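Local coordinates for protein Old Yellow Enzyme (Pichia, PDB 6AGZ) that probably reduces the carbon-carbon double bond of enone compounds asymmetrically, using a bound flavin mononucleotide in a TIM-barrel fold, at residues 168-171 and 172-176. Sequence-based numbering, arbitrary orientation.
Sequences YVNA and AKNAI
N170 and N174, one turn apart on helix 158-179, turn their amide planes 81° to each other and share a water. ND2 of N170 gives it a hydrogen bond of 3.0 Å and ND2 of N174 one of 2.9 Å, so the water accepts from both and bridges two donors that stand 3.5 Å apart, N170 ND2 to N174 ND2. With chi1 at 174°, CG of N170 stands beside the carbonyl carbon, and the amide reaches the later turn. N174 ND2 also donates to the carbonyl of I84. With an alanine in place of N174, the water would probably lose one of its two donors and the I84 carbonyl its amide partner. V169 and K173 lie side by side, V169 CG1 4.0 Å from K173 CD; the looser, partly exposed lysine end bends away and NZ bonds Q177. Opposite them the packing is tight: A171 and A175 meet L111 and M109 of barrel strand 106-112, consistent with their small side chains. V169 and A172 pack on L226 and V227 of helix 218-231. Four i to i+4 backbone bonds, from A172 N to Y168 O through A175 N to A171 O, tie the turns together. The chemistry thus sets a buried alanine face against a water-bridged amide pair, of which N174 also bonds the I84 loop.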
loop_
_atom_site.group_PDB
_atom_site.type_symbol
_atom_site.label_atom_id
_atom_site.label_comp_id
_atom_site.label_asym_id
_atom_site.label_seq_id
_atom_site.Cartn_x
_atom_site.Cartn_y
_atom_site.Cartn_z
ATOM N N TYR A 168 20.092 1.790 21.163
ATOM C CA TYR A 168 20.166 2.232 19.774
ATOM C C TYR A 168 20.816 3.606 19.669
ATOM O O TYR A 168 21.651 3.840 18.785
ATOM C CB TYR A 168 18.773 2.257 19.146
ATOM C CG TYR A 168 18.362 0.971 18.465
ATOM C CD1 TYR A 168 17.426 0.124 19.043
ATOM C CD2 TYR A 168 18.904 0.609 17.237
ATOM C CE1 TYR A 168 17.042 -1.049 18.420
ATOM C CE2 TYR A 168 18.527 -0.563 16.606
ATOM C CZ TYR A 168 17.596 -1.389 17.202
ATOM O OH TYR A 168 17.216 -2.555 16.579
ATOM N N VAL A 169 20.448 4.527 20.564
ATOM C CA VAL A 169 21.040 5.864 20.533
ATOM C C VAL A 169 22.543 5.789 20.778
ATOM O O VAL A 169 23.340 6.413 20.065
ATOM C CB VAL A 169 20.346 6.783 21.554
ATOM C CG1 VAL A 169 21.050 8.130 21.619
ATOM C CG2 VAL A 169 18.883 6.959 21.193
ATOM N N ASN A 170 22.951 5.019 21.790
ATOM C CA ASN A 170 24.371 4.915 22.119
ATOM C C ASN A 170 25.166 4.292 20.976
ATOM O O ASN A 170 26.261 4.763 20.642
ATOM C CB ASN A 170 24.550 4.108 23.404
ATOM C CG ASN A 170 26.006 3.834 23.724
ATOM O OD1 ASN A 170 26.760 4.744 24.070
ATOM N ND2 ASN A 170 26.409 2.572 23.617
ATOM N N ALA A 171 24.629 3.235 20.361
ATOM C CA ALA A 171 25.327 2.598 19.248
ATOM C C ALA A 171 25.417 3.530 18.046
ATOM O O ALA A 171 26.446 3.570 17.359
ATOM C CB ALA A 171 24.630 1.295 18.865
ATOM N N ALA A 172 24.350 4.288 17.776
ATOM C CA ALA A 172 24.383 5.238 16.669
ATOM C C ALA A 172 25.421 6.328 16.908
ATOM O O ALA A 172 26.140 6.726 15.982
ATOM C CB ALA A 172 22.998 5.848 16.459
ATOM N N LYS A 173 25.514 6.824 18.145
ATOM C CA LYS A 173 26.524 7.832 18.457
ATOM C C LYS A 173 27.931 7.262 18.329
ATOM O O LYS A 173 28.831 7.931 17.804
ATOM C CB LYS A 173 26.292 8.392 19.861
ATOM C CG LYS A 173 25.083 9.307 19.968
ATOM C CD LYS A 173 24.749 9.620 21.417
ATOM C CE LYS A 173 25.867 10.395 22.098
ATOM N NZ LYS A 173 26.050 11.752 21.511
ATOM N N ASN A 174 28.144 6.030 18.803
ATOM C CA ASN A 174 29.449 5.394 18.641
ATOM C C ASN A 174 29.816 5.251 17.171
ATOM O O ASN A 174 30.963 5.503 16.780
ATOM C CB ASN A 174 29.463 4.026 19.324
ATOM C CG ASN A 174 29.432 4.125 20.834
ATOM O OD1 ASN A 174 29.691 5.184 21.405
ATOM N ND2 ASN A 174 29.122 3.015 21.492
ATOM N N ALA A 175 28.856 4.846 16.338
ATOM C CA ALA A 175 29.137 4.642 14.921
ATOM C C ALA A 175 29.442 5.961 14.222
ATOM O O ALA A 175 30.489 6.115 13.581
ATOM C CB ALA A 175 27.957 3.933 14.252
ATOM N N ILE A 176 28.535 6.933 14.340
ATOM C CA ILE A 176 28.663 8.170 13.576
ATOM C C ILE A 176 29.791 9.034 14.125
ATOM O O ILE A 176 30.691 9.452 13.386
ATOM C CB ILE A 176 27.326 8.934 13.568
ATOM C CG1 ILE A 176 26.247 8.109 12.863
ATOM C CG2 ILE A 176 27.492 10.292 12.901
ATOM C CD1 ILE A 176 26.582 7.775 11.426
HETATM O O HOH W 1 29.318 2.158 24.263
#